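Local coordinates for protein putative cyclohexadienyl dehydrogenase and ADH prephenate dehydrogenase (Rhizobium meliloti, PDB 4WJI) that probably catalyses the nicotinamide-dinucleotide-dependent oxidative decarboxylation of prephenate to 4-hydroxyphenylpyruvate in tyrosine biosynthesis, and is captured with NADP and tyrosine bound, at residues A[1-7]-A[27-33]; A[119-125]-A[143-149]. All coordinates share one frame; numbering follows the deposited sequence.

Contact 1 (A[1-7]-A[27-33])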
loop_
_atom_site.group_PDB
_atom_site.type_symbol
_atom_site.label_atom_id
_atom_site.label_comp_id
_atom_site.label_asym_id
_atom_site.label_seq_id
_atom_site.Cartn_x
_atom_site.Cartn_y
_atom_site.Cartn_z
ATOM N N ALA A 1 2.257 -27.610 -27.938
ATOM C CA ALA A 1 2.715 -26.369 -27.209
ATOM C C ALA A 1 4.037 -26.515 -26.426
ATOM O O ALA A 1 4.564 -25.533 -25.908
ATOM C CB ALA A 1 1.621 -25.894 -26.261
ATOM N N GLN A 2 4.566 -27.729 -26.337
ATOM C CA GLN A 2 5.727 -28.006 -25.482
ATOM C C GLN A 2 7.000 -27.238 -25.831
ATOM O O GLN A 2 7.416 -27.233 -26.993
ATOM C CB GLN A 2 6.037 -29.471 -25.613
ATOM C CG GLN A 2 7.167 -29.980 -24.771
ATOM C CD GLN A 2 7.332 -31.475 -24.952
ATOM O OE1 GLN A 2 6.423 -32.243 -24.644
ATOM N NE2 GLN A 2 8.492 -31.891 -25.468
ATOM N N GLN A 3 7.615 -26.627 -24.813
ATOM C CA GLN A 3 8.909 -25.935 -24.940
ATOM C C GLN A 3 10.058 -26.703 -24.304
ATOM O O GLN A 3 11.210 -26.488 -24.650
ATOM C CB GLN A 3 8.815 -24.533 -24.347
ATOM C CG GLN A 3 7.987 -23.615 -25.258
ATOM C CD GLN A 3 7.765 -22.243 -24.677
ATOM O OE1 GLN A 3 8.478 -21.819 -23.760
ATOM N NE2 GLN A 3 6.779 -21.534 -25.208
ATOM N N PHE A 4 9.744 -27.590 -23.361
ATOM C CA PHE A 4 10.770 -28.378 -22.691
ATOM C C PHE A 4 10.215 -29.764 -22.489
ATOM O O PHE A 4 9.077 -29.918 -22.078
ATOM C CB PHE A 4 11.092 -27.790 -21.319
ATOM C CG PHE A 4 11.710 -26.408 -21.389
ATOM C CD1 PHE A 4 13.052 -26.253 -21.622
ATOM C CD2 PHE A 4 10.906 -25.287 -21.350
ATOM C CE1 PHE A 4 13.613 -24.989 -21.754
ATOM C CE2 PHE A 4 11.444 -24.011 -21.481
ATOM C CZ PHE A 4 12.809 -23.865 -21.709
ATOM N N GLN A 5 11.021 -30.805 -22.693
ATOM C CA GLN A 5 10.496 -32.158 -22.481
ATOM C C GLN A 5 10.261 -32.389 -21.000
ATOM O O GLN A 5 9.230 -32.926 -20.631
ATOM C CB GLN A 5 11.442 -33.183 -23.080
ATOM C CG GLN A 5 10.954 -34.639 -22.889
ATOM C CD GLN A 5 9.636 -34.884 -23.620
ATOM O OE1 GLN A 5 9.518 -34.585 -24.798
ATOM N NE2 GLN A 5 8.669 -35.402 -22.935
ATOM N N THR A 6 11.190 -31.969 -20.135
ATOM C CA THR A 6 11.032 -32.164 -18.701
ATOM C C THR A 6 11.458 -30.876 -17.976
ATOM O O THR A 6 12.548 -30.330 -18.228
ATOM C CB THR A 6 11.949 -33.246 -18.219
ATOM O OG1 THR A 6 11.672 -34.461 -18.948
ATOM C CG2 THR A 6 11.715 -33.492 -16.733
ATOM N N ILE A 7 10.568 -30.377 -17.124
ATOM C CA ILE A 7 10.824 -29.227 -16.265
ATOM C C ILE A 7 10.784 -29.698 -14.829
ATOM O O ILE A 7 9.783 -30.267 -14.416
ATOM C CB ILE A 7 9.829 -28.091 -16.473
ATOM C CG1 ILE A 7 9.822 -27.622 -17.952
ATOM C CG2 ILE A 7 10.148 -26.938 -15.521
ATOM C CD1 ILE A 7 8.833 -26.539 -18.198
ATOM N N GLN A 27 0.456 -26.081 -21.517
ATOM C CA GLN A 27 1.051 -27.311 -22.018
ATOM C C GLN A 27 2.497 -27.165 -22.415
ATOM O O GLN A 27 2.897 -27.630 -23.457
ATOM C CB GLN A 27 0.213 -27.931 -23.146
ATOM C CG GLN A 27 -0.932 -28.763 -22.567
ATOM C CD GLN A 27 -2.269 -28.111 -22.721
ATOM O OE1 GLN A 27 -2.730 -27.919 -23.823
ATOM N NE2 GLN A 27 -2.939 -27.838 -21.608
ATOM N N LEU A 28 3.292 -26.531 -21.554
ATOM C CA LEU A 28 4.637 -26.188 -21.910
ATOM C C LEU A 28 5.661 -27.274 -21.655
ATOM O O LEU A 28 6.747 -27.163 -22.131
ATOM C CB LEU A 28 5.081 -24.917 -21.183
ATOM C CG LEU A 28 4.181 -23.749 -21.448
ATOM C CD1 LEU A 28 4.677 -22.541 -20.664
ATOM C CD2 LEU A 28 4.002 -23.452 -22.942
ATOM N N ALA A 29 5.305 -28.291 -20.894
ATOM C CA ALA A 29 6.239 -29.371 -20.543
ATOM C C ALA A 29 5.706 -30.731 -20.935
ATOM O O ALA A 29 4.518 -31.007 -20.796
ATOM C CB ALA A 29 6.582 -29.370 -19.061
ATOM N N GLY A 30 6.595 -31.604 -21.378
ATOM C CA GLY A 30 6.223 -32.999 -21.477
ATOM C C GLY A 30 5.874 -33.567 -20.102
ATOM O O GLY A 30 4.845 -34.195 -19.918
ATOM N N THR A 31 6.767 -33.340 -19.143
ATOM C CA THR A 31 6.665 -33.851 -17.759
ATOM C C THR A 31 7.052 -32.715 -16.825
ATOM O O THR A 31 8.095 -32.054 -17.037
ATOM C CB THR A 31 7.639 -35.040 -17.502
ATOM O OG1 THR A 31 7.313 -36.161 -18.345
ATOM C CG2 THR A 31 7.596 -35.514 -16.070
ATOM N N ILE A 32 6.265 -32.559 -15.761
ATOM C CA ILE A 32 6.609 -31.662 -14.676
ATOM C C ILE A 32 7.038 -32.495 -13.471
ATOM O O ILE A 32 6.310 -33.395 -13.033
ATOM C CB ILE A 32 5.375 -30.821 -14.228
ATOM C CG1 ILE A 32 4.695 -30.077 -15.393
ATOM C CG2 ILE A 32 5.761 -29.882 -13.094
ATOM C CD1 ILE A 32 3.379 -29.388 -15.033
ATOM N N VAL A 33 8.264 -32.235 -12.978
ATOM C CA VAL A 33 8.761 -32.918 -11.786
ATOM C C VAL A 33 8.750 -31.916 -10.668
ATOM O O VAL A 33 9.307 -30.832 -10.829
ATOM C CB VAL A 33 10.205 -33.443 -11.997
ATOM C CG1 VAL A 33 10.636 -34.243 -10.780
ATOM C CG2 VAL A 33 10.271 -34.320 -13.256
HETATM O O HOH W 1 9.338 -36.352 -20.244
#

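Contact 2 (A[119-125]-A[143-149]). With TYR (tyrosine), chain C; NAP (NADP nicotinamide-adenine-dinucleotide phosphate), chain B.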
loop_
_atom_site.group_PDB
_atom_site.type_symbol
_atom_site.label_atom_id
_atom_site.label_comp_id
_atom_site.label_asym_id
_atom_site.label_seq_id
_atom_site.Cartn_x
_atom_site.Cartn_y
_atom_site.Cartn_z
ATOM N N VAL A 119 20.977 -19.351 -16.083
ATOM C CA VAL A 119 20.316 -18.112 -16.515
ATOM C C VAL A 119 19.416 -17.624 -15.403
ATOM O O VAL A 119 18.281 -18.058 -15.305
ATOM C CB VAL A 119 19.464 -18.299 -17.789
ATOM C CG1 VAL A 119 18.991 -16.926 -18.275
ATOM C CG2 VAL A 119 20.272 -19.028 -18.866
ATOM N N PRO A 120 19.935 -16.788 -14.524
ATOM C CA PRO A 120 19.171 -16.314 -13.371
ATOM C C PRO A 120 17.994 -15.440 -13.789
ATOM O O PRO A 120 18.097 -14.725 -14.730
ATOM C CB PRO A 120 20.196 -15.494 -12.580
ATOM C CG PRO A 120 21.524 -15.950 -13.051
ATOM C CD PRO A 120 21.316 -16.275 -14.508
ATOM N N GLY A 121 16.898 -15.514 -13.062
ATOM C CA GLY A 121 15.711 -14.775 -13.380
ATOM C C GLY A 121 15.095 -14.187 -12.118
ATOM O O GLY A 121 15.457 -14.510 -10.971
ATOM N N HIS A 122 14.196 -13.269 -12.368
ATOM C CA HIS A 122 13.364 -12.691 -11.318
ATOM C C HIS A 122 12.014 -12.227 -11.867
ATOM O O HIS A 122 11.970 -11.219 -12.495
ATOM C CB HIS A 122 14.093 -11.510 -10.662
ATOM C CG HIS A 122 13.356 -10.894 -9.519
ATOM N ND1 HIS A 122 13.764 -9.721 -8.927
ATOM C CD2 HIS A 122 12.273 -11.311 -8.825
ATOM C CE1 HIS A 122 12.944 -9.433 -7.940
ATOM N NE2 HIS A 122 12.024 -10.371 -7.860
ATOM N N PRO A 123 10.923 -12.949 -11.593
ATOM C CA PRO A 123 9.625 -12.423 -12.005
ATOM C C PRO A 123 9.169 -11.303 -11.034
ATOM O O PRO A 123 9.137 -11.496 -9.820
ATOM C CB PRO A 123 8.700 -13.648 -11.936
ATOM C CG PRO A 123 9.307 -14.473 -10.814
ATOM C CD PRO A 123 10.786 -14.260 -10.931
ATOM N N ILE A 124 8.760 -10.167 -11.616
ATOM C CA ILE A 124 8.364 -8.970 -10.847
ATOM C C ILE A 124 6.875 -9.073 -10.605
ATOM O O ILE A 124 6.082 -8.321 -11.152
ATOM C CB ILE A 124 8.819 -7.695 -11.540
ATOM C CG1 ILE A 124 10.281 -7.784 -11.974
ATOM C CG2 ILE A 124 8.569 -6.508 -10.651
ATOM C CD1 ILE A 124 11.300 -8.078 -10.874
ATOM N N ALA A 125 6.490 -10.046 -9.773
ATOM C CA ALA A 125 5.086 -10.402 -9.610
ATOM C C ALA A 125 4.967 -11.211 -8.328
ATOM O O ALA A 125 5.758 -12.106 -8.076
ATOM C CB ALA A 125 4.609 -11.290 -10.768
ATOM N N ARG A 143 3.107 -8.676 -16.342
ATOM C CA ARG A 143 4.175 -8.311 -15.451
ATOM C C ARG A 143 5.511 -8.371 -16.212
ATOM O O ARG A 143 5.607 -8.973 -17.275
ATOM C CB ARG A 143 4.215 -9.323 -14.312
ATOM C CG ARG A 143 2.955 -9.390 -13.492
ATOM C CD ARG A 143 2.947 -8.412 -12.368
ATOM N NE ARG A 143 2.564 -7.099 -12.777
ATOM C CZ ARG A 143 1.299 -6.649 -12.789
ATOM N NH1 ARG A 143 1.025 -5.425 -13.180
ATOM N NH2 ARG A 143 0.296 -7.442 -12.562
ATOM N N TRP A 144 6.537 -7.779 -15.633
ATOM C CA TRP A 144 7.888 -7.873 -16.104
ATOM C C TRP A 144 8.624 -9.025 -15.423
ATOM O O TRP A 144 8.284 -9.415 -14.284
ATOM C CB TRP A 144 8.675 -6.547 -15.825
ATOM C CG TRP A 144 8.290 -5.483 -16.767
ATOM C CD1 TRP A 144 7.279 -4.564 -16.597
ATOM C CD2 TRP A 144 8.857 -5.229 -18.014
ATOM N NE1 TRP A 144 7.178 -3.765 -17.704
ATOM C CE2 TRP A 144 8.130 -4.173 -18.600
ATOM C CE3 TRP A 144 9.886 -5.832 -18.744
ATOM C CZ2 TRP A 144 8.419 -3.686 -19.859
ATOM C CZ3 TRP A 144 10.158 -5.340 -20.000
ATOM C CH2 TRP A 144 9.429 -4.277 -20.539
ATOM N N CYS A 145 9.607 -9.573 -16.147
ATOM C CA CYS A 145 10.573 -10.533 -15.596
ATOM C C CYS A 145 11.961 -10.079 -16.038
ATOM O O CYS A 145 12.147 -9.657 -17.191
ATOM C CB CYS A 145 10.278 -11.939 -16.076
ATOM S SG CYS A 145 11.473 -13.111 -15.408
ATOM N N ILE A 146 12.903 -10.096 -15.101
ATOM C CA ILE A 146 14.268 -9.661 -15.373
ATOM C C ILE A 146 15.183 -10.878 -15.371
ATOM O O ILE A 146 15.231 -11.640 -14.403
ATOM C CB ILE A 146 14.764 -8.618 -14.329
ATOM C CG1 ILE A 146 13.866 -7.365 -14.297
ATOM C CG2 ILE A 146 16.211 -8.248 -14.578
ATOM C CD1 ILE A 146 14.108 -6.458 -13.116
ATOM N N LEU A 147 15.909 -11.046 -16.459
ATOM C CA LEU A 147 16.994 -12.036 -16.534
ATOM C C LEU A 147 18.337 -11.382 -16.358
ATOM O O LEU A 147 18.551 -10.262 -16.833
ATOM C CB LEU A 147 16.949 -12.772 -17.867
ATOM C CG LEU A 147 15.648 -13.452 -18.281
ATOM C CD1 LEU A 147 15.765 -14.154 -19.642
ATOM C CD2 LEU A 147 15.181 -14.400 -17.190
ATOM N N THR A 148 19.260 -12.081 -15.686
ATOM C CA THR A 148 20.586 -11.478 -15.429
ATOM C C THR A 148 21.712 -12.497 -15.821
ATOM O O THR A 148 22.471 -12.962 -14.972
ATOM C CB THR A 148 20.744 -10.958 -13.969
ATOM O OG1 THR A 148 20.755 -12.061 -13.053
ATOM C CG2 THR A 148 19.640 -10.053 -13.584
ATOM N N PRO A 149 21.784 -12.891 -17.124
ATOM C CA PRO A 149 22.811 -13.874 -17.518
ATOM C C PRO A 149 24.223 -13.335 -17.354
ATOM O O PRO A 149 24.505 -12.245 -17.805
ATOM C CB PRO A 149 22.540 -14.115 -18.998
ATOM C CG PRO A 149 21.575 -13.106 -19.427
ATOM C CD PRO A 149 21.023 -12.372 -18.271
HETATM N N TYR C . 4.992 -9.912 -2.850
HETATM C CA TYR C . 4.906 -8.514 -3.350
HETATM C C TYR C . 3.483 -8.033 -3.261
HETATM O O TYR C . 2.651 -8.796 -2.777
HETATM C CB TYR C . 5.422 -8.410 -4.791
HETATM C CG TYR C . 6.864 -8.858 -4.994
HETATM C CD1 TYR C . 7.764 -8.995 -3.936
HETATM C CD2 TYR C . 7.311 -9.155 -6.255
HETATM C CE1 TYR C . 9.068 -9.413 -4.149
HETATM C CE2 TYR C . 8.606 -9.537 -6.502
HETATM C CZ TYR C . 9.487 -9.692 -5.464
HETATM O OH TYR C . 10.764 -10.138 -5.680
HETATM O OXT TYR C . 3.214 -6.886 -3.688
HETATM P PA NAP B . 7.201 -19.734 -0.395
HETATM O O1A NAP B . 5.807 -19.672 -0.888
HETATM O O2A NAP B . 7.526 -19.580 1.053
HETATM O O5B NAP B . 7.819 -21.141 -0.861
HETATM C C5B NAP B . 9.079 -21.569 -0.358
HETATM C C4B NAP B . 9.553 -22.862 -1.019
HETATM O O4B NAP B . 10.925 -23.047 -0.690
HETATM C C3B NAP B . 8.848 -24.094 -0.479
HETATM O O3B NAP B . 8.866 -25.146 -1.430
HETATM C C2B NAP B . 9.733 -24.518 0.663
HETATM O O2B NAP B . 9.664 -25.895 0.904
HETATM C C1B NAP B . 11.098 -24.199 0.117
HETATM N N9A NAP B . 12.191 -23.964 1.099
HETATM C C8A NAP B . 12.194 -23.135 2.131
HETATM N N7A NAP B . 13.329 -23.099 2.781
HETATM C C5A NAP B . 14.128 -23.985 2.124
HETATM C C6A NAP B . 15.455 -24.413 2.329
HETATM N N6A NAP B . 16.195 -23.926 3.344
HETATM N N1A NAP B . 15.946 -25.284 1.473
HETATM C C2A NAP B . 15.195 -25.733 0.482
HETATM N N3A NAP B . 13.945 -25.407 0.216
HETATM C C4A NAP B . 13.434 -24.527 1.067
HETATM O O3 NAP B . 8.136 -18.726 -1.217
HETATM P PN NAP B . 7.977 -17.966 -2.613
HETATM O O1N NAP B . 7.197 -16.786 -2.323
HETATM O O2N NAP B . 7.550 -18.886 -3.667
HETATM O O5D NAP B . 9.487 -17.455 -2.870
HETATM C C5D NAP B . 10.455 -18.254 -3.503
HETATM C C4D NAP B . 11.497 -17.340 -4.144
HETATM O O4D NAP B . 10.829 -16.442 -5.006
HETATM C C3D NAP B . 12.238 -16.484 -3.162
HETATM O O3D NAP B . 13.607 -16.414 -3.526
HETATM C C2D NAP B . 11.586 -15.126 -3.266
HETATM O O2D NAP B . 12.509 -14.118 -2.942
HETATM C C1D NAP B . 11.249 -15.122 -4.756
HETATM N N1N NAP B . 10.093 -14.300 -5.146
HETATM C C2N NAP B . 9.043 -14.165 -4.333
HETATM C C3N NAP B . 7.962 -13.395 -4.692
HETATM C C7N NAP B . 6.756 -13.177 -3.808
HETATM O O7N NAP B . 6.031 -12.247 -4.036
HETATM N N7N NAP B . 6.555 -14.026 -2.825
HETATM C C4N NAP B . 7.988 -12.781 -5.916
HETATM C C5N NAP B . 9.071 -12.961 -6.737
HETATM C C6N NAP B . 10.146 -13.705 -6.331
HETATM P P2B NAP B . 8.887 -26.492 2.180
HETATM O O1X NAP B . 7.574 -25.788 2.248
HETATM O O2X NAP B . 8.762 -27.952 1.852
HETATM O O3X NAP B . 9.700 -26.227 3.434
HETATM O O HOH W 2 5.751 -6.543 -13.144
#

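Contact 1 (A[1-7]-A[27-33])
Ile7 and Ala29 meet side chain to side chain in the first beta-alpha-beta crossover of the Rossmann fold, where strand 4-10 and strand 29-35 run parallel with helix 14-26 between them in sequence. With CG1 beside its own backbone N (chi1 -57°) and the chain extended beyond, Ile7 reaches back along the strand and sets CD1 3.7 Å from Ala29 CB; Ile23 of the crossover helix packs on both. On the Thr6 and Thr31 face the contact is partly polar. Thr6 CG2 slants across Val33 CG2 at 3.9 Å, while one water joins both threonine hydroxyls, donating to Thr6 OG1, and accepts from Gln5 NE2.

Before the strands settle into register, the carbonyl of Leu28 takes two amides, Gln3 N at 2.9 Å and Phe4 N at 3.3 Å. The Leu28 and Gln3 side chains lie alongside one another and point the same way, with the Gln3 amide held by Thr167 of helix 155-167. At the corner of the second strand, Gly30 CA sits 3.3 Å from Gln2 OE1 and 3.7 Å from Gln5 NE2; a beta carbon there would collide with Gln5. The two glutamine amides are joined by a bond from Gln2 NE2 to Gln5 OE1 of 3.0 Å, the donor standing 62° out of the Gln5 carbonyl plane.

Contact 2 (A[119-125]-A[143-149])
Ile124 and Ile146 touch methyl to methyl, CD1 to CD1 at 3.9 Å, beside an antiparallel pairing in which His122 and Ile146 form the hydrogen-bonded pair. This part of the Rossmann-type sheet, one strand in from 171-174, is built from small bumps in shallow hollows. Leu147 CD2 settles over bare Gly121 CA at 3.9 Å, where a beta carbon would be tight. The Pro120 ring crosses the Thr148 side chain at about a right angle, its CB 3.5 Å from OG1, a buried hydroxyl with no polar partner. At the other end, Ala125 CB fits against the CG and CD of Arg143, whose chain bends at chi2 (-88°) and again at chi3, carrying its NH1 to Gln291. A water fills the notch at the inverse gamma turn centred on Ile124, donating to Ile124 O at 2.7 Å and accepting from Trp144 N and Arg143 NE. The Trp144 indole leads away from the pairing to Lys215 (cation-pi) and Tyr216 (edge-to-face), both of the second subunit.

His122 has Ile124 CD1 over the centre of one ring face, 3.5 Å above the plane, and its ND1 is tied to His180. Its NE2 is hydrogen-bonded to OH of the bound tyrosine at 2.5 Å, the oxygen near the ring plane; either could be the donor. With an alanine here, the tyrosine hydroxyl and His180 would probably each lose this partner and Ile124 CD1 the ring beneath it. Ala125 O comes within 3.2 Å of NADP C4N, the hydride-accepting carbon. The tyrosine hydroxyl also lies near it, consistent with tyrosine occupying the prephenate site.

From the N terminus the chain runs up strand 4-10, down helix 14-26 and back into strand 29-35, closing contact 1 as a compact helical loop. It then adds strand 53-55 beyond 29-35, and strands 67-70, 93-96 and 117-123 on the far side of 4-10. Only then does contact 2 open, closed by a 17-residue excursion without helix or strand that brings strand 144-147 back antiparallel. The two loops follow in series, neither nesting nor crossing. Their centres lie about 20 Å apart in the same mixed sheet, and helix 155-167 packs on both, tying the N-terminal strands to the 117-123/144-147 pair.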